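Local coordinates for NAD(P)H dehydrogenase (quinone) (Mycobacterium tuberculosis, PDB 1XDI), which uses FAD to reduce quinones such as menadione to quinols at the expense of NADH or NADPH, and may contribute to virulence, at residues A315-T319 / A328-G332. Sequence-based numbering, arbitrary orientation.
With FAD (flavin-adenine dinucleotide), chain C.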
loop_
_atom_site.group_PDB
_atom_site.type_symbol
_atom_site.label_atom_id
_atom_site.label_comp_id
_atom_site.label_asym_id
_atom_site.label_seq_id
_atom_site.Cartn_x
_atom_site.Cartn_y
_atom_site.Cartn_z
ATOM N N ALA A 315 -21.462 16.562 -15.153
ATOM C CA ALA A 315 -20.689 15.352 -15.348
ATOM C C ALA A 315 -21.167 14.783 -16.636
ATOM O O ALA A 315 -22.279 15.082 -17.025
ATOM C CB ALA A 315 -20.977 14.409 -14.285
ATOM N N GLY A 316 -20.349 13.971 -17.304
ATOM C CA GLY A 316 -20.756 13.375 -18.575
ATOM C C GLY A 316 -20.269 14.110 -19.840
ATOM O O GLY A 316 -19.421 15.008 -19.754
ATOM N N ASP A 317 -20.788 13.759 -21.021
ATOM C CA ASP A 317 -20.322 14.436 -22.223
ATOM C C ASP A 317 -20.511 15.937 -22.216
ATOM O O ASP A 317 -19.779 16.642 -22.889
ATOM C CB ASP A 317 -21.025 13.927 -23.462
ATOM C CG ASP A 317 -20.709 12.494 -23.767
ATOM O OD1 ASP A 317 -19.665 11.977 -23.270
ATOM O OD2 ASP A 317 -21.526 11.902 -24.539
ATOM N N CYS A 318 -21.489 16.432 -21.460
ATOM C CA CYS A 318 -21.770 17.846 -21.488
ATOM C C CYS A 318 -20.729 18.674 -20.822
ATOM O O CYS A 318 -20.858 19.905 -20.815
ATOM C CB CYS A 318 -23.132 18.163 -20.888
ATOM S SG CYS A 318 -23.223 18.192 -19.082
ATOM N N THR A 319 -19.707 18.026 -20.248
ATOM C CA THR A 319 -18.606 18.779 -19.617
ATOM C C THR A 319 -17.336 18.796 -20.458
ATOM O O THR A 319 -16.516 19.701 -20.290
ATOM C CB THR A 319 -18.194 18.274 -18.186
ATOM O OG1 THR A 319 -17.564 16.987 -18.247
ATOM C CG2 THR A 319 -19.396 18.217 -17.304
ATOM N N ALA A 328 -18.122 9.394 -17.639
ATOM C CA ALA A 328 -19.341 10.124 -17.284
ATOM C C ALA A 328 -19.909 9.633 -15.923
ATOM O O ALA A 328 -20.359 10.408 -15.049
ATOM C CB ALA A 328 -20.355 9.944 -18.401
ATOM N N ALA A 329 -19.846 8.321 -15.735
ATOM C CA ALA A 329 -20.352 7.718 -14.532
ATOM C C ALA A 329 -19.517 8.133 -13.314
ATOM O O ALA A 329 -20.083 8.462 -12.253
ATOM C CB ALA A 329 -20.381 6.203 -14.690
ATOM N N MET A 330 -18.184 8.159 -13.444
ATOM C CA MET A 330 -17.352 8.533 -12.291
ATOM C C MET A 330 -17.572 9.995 -12.037
ATOM O O MET A 330 -17.405 10.459 -10.921
ATOM C CB MET A 330 -15.849 8.313 -12.532
ATOM C CG MET A 330 -15.060 8.102 -11.244
ATOM S SD MET A 330 -15.707 6.697 -10.265
ATOM C CE MET A 330 -15.051 7.218 -8.591
ATOM N N GLN A 331 -17.963 10.744 -13.059
ATOM C CA GLN A 331 -18.133 12.145 -12.781
ATOM C C GLN A 331 -19.385 12.393 -11.951
ATOM O O GLN A 331 -19.385 13.261 -11.048
ATOM C CB GLN A 331 -18.119 12.964 -14.064
ATOM C CG GLN A 331 -16.743 13.298 -14.545
ATOM C CD GLN A 331 -16.776 14.339 -15.605
ATOM O OE1 GLN A 331 -17.380 14.159 -16.688
ATOM N NE2 GLN A 331 -16.134 15.465 -15.321
ATOM N N GLY A 332 -20.442 11.627 -12.228
ATOM C CA GLY A 332 -21.650 11.831 -11.461
ATOM C C GLY A 332 -21.446 11.282 -10.073
ATOM O O GLY A 332 -21.877 11.857 -9.059
HETATM P PA FAD C . -25.916 10.791 -22.328
HETATM O O1A FAD C . -25.690 11.347 -23.729
HETATM O O2A FAD C . -25.736 9.284 -22.160
HETATM O O5B FAD C . -27.338 11.207 -21.970
HETATM C C5B FAD C . -27.759 12.408 -21.319
HETATM C C4B FAD C . -29.258 12.226 -21.430
HETATM O O4B FAD C . -29.965 13.268 -20.808
HETATM C C3B FAD C . -29.910 12.118 -22.911
HETATM O O3B FAD C . -30.104 10.777 -23.362
HETATM C C2B FAD C . -31.152 12.874 -22.849
HETATM O O2B FAD C . -32.394 12.165 -22.821
HETATM C C1B FAD C . -31.072 13.699 -21.590
HETATM N N9A FAD C . -31.135 15.101 -21.713
HETATM C C8A FAD C . -30.544 16.021 -22.555
HETATM N N7A FAD C . -30.908 17.256 -22.323
HETATM C C5A FAD C . -31.782 17.158 -21.280
HETATM C C6A FAD C . -32.542 18.085 -20.547
HETATM N N6A FAD C . -32.516 19.378 -20.795
HETATM N N1A FAD C . -33.344 17.610 -19.530
HETATM C C2A FAD C . -33.407 16.302 -19.234
HETATM N N3A FAD C . -32.691 15.321 -19.905
HETATM C C4A FAD C . -31.900 15.918 -20.940
HETATM N N1 FAD C . -18.372 5.353 -24.197
HETATM C C2 FAD C . -17.787 4.274 -23.593
HETATM O O2 FAD C . -17.389 4.324 -22.414
HETATM N N3 FAD C . -17.639 3.111 -24.314
HETATM C C4 FAD C . -18.037 2.911 -25.607
HETATM O O4 FAD C . -17.850 1.817 -26.137
HETATM C C4X FAD C . -18.602 3.966 -26.190
HETATM N N5 FAD C . -19.032 3.777 -27.534
HETATM C C5X FAD C . -19.640 4.897 -28.157
HETATM C C6 FAD C . -20.117 4.796 -29.482
HETATM C C7 FAD C . -20.731 5.884 -30.159
HETATM C C7M FAD C . -21.244 5.709 -31.609
HETATM C C8 FAD C . -20.844 7.122 -29.461
HETATM C C8M FAD C . -21.463 8.358 -30.092
HETATM C C9 FAD C . -20.410 7.250 -28.174
HETATM C C9A FAD C . -19.833 6.188 -27.485
HETATM N N10 FAD C . -19.355 6.257 -26.090
HETATM C C10 FAD C . -18.774 5.185 -25.474
HETATM C "C1'" FAD C . -19.572 7.483 -25.420
HETATM C "C2'" FAD C . -20.596 7.446 -24.325
HETATM O "O2'" FAD C . -21.859 6.937 -24.879
HETATM C "C3'" FAD C . -20.839 8.797 -23.713
HETATM O "O3'" FAD C . -19.673 9.187 -23.036
HETATM C "C4'" FAD C . -21.917 8.840 -22.647
HETATM O "O4'" FAD C . -23.120 8.469 -23.419
HETATM C "C5'" FAD C . -22.273 10.128 -22.087
HETATM O "O5'" FAD C . -23.214 9.928 -21.042
HETATM P P FAD C . -23.965 11.084 -20.310
HETATM O O1P FAD C . -24.693 10.440 -19.279
HETATM O O2P FAD C . -23.104 12.224 -19.924
HETATM O O3P FAD C . -24.882 11.572 -21.449
#
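Gly316 N donates to Gln331 OE1 across the contact, a 3.0 Å bond with an N-H...O angle of 152°, approaching from above the plane of the amide, 45° out of it. Gln331 stretches out from helix 325-339 in an extended chain beyond CG, so that its carboxamide arrives beside the loop while its CB packs on Ala315 CB. There it meets Thr319: the two side chains pass each other running in opposite directions, and Thr319 OG1 comes nearest to Gln331 OE1, an approach of 3.2 Å. The bonds of Thr319 itself go to Gly316 O, which accepts from Thr319 N at 3.1 Å and also from Thr319 OG1. With OG1 between its own backbone N and carbonyl carbon (chi1 69°), the hydroxyl is turned back toward the carbonyl, in its plane. Nearer the cofactor, Ala328 CB lies against Gly316 CA at 3.5 Å, and Ala13 of helix 12-24 touches both Ala315 and Ala328. Gly316 has a positive phi, suited to glycine, and its CA lies directly against FAD O2P. Asp317 N then donates to that phosphate oxygen at 3.0 Å, while Asp317 OD1 accepts from the ribityl hydroxyl O3' of FAD at 2.8 Å. This is the Gly-Asp loop that follows the last strand of the FAD-binding Rossmann domain in flavoprotein disulfide reductases. The Gly316-Asp317 peptide, held at its carbonyl by Thr319, offers its N-H to the pyrophosphate, an arrangement consistent with fixing the Asp317 carboxylate near the ribityl chain.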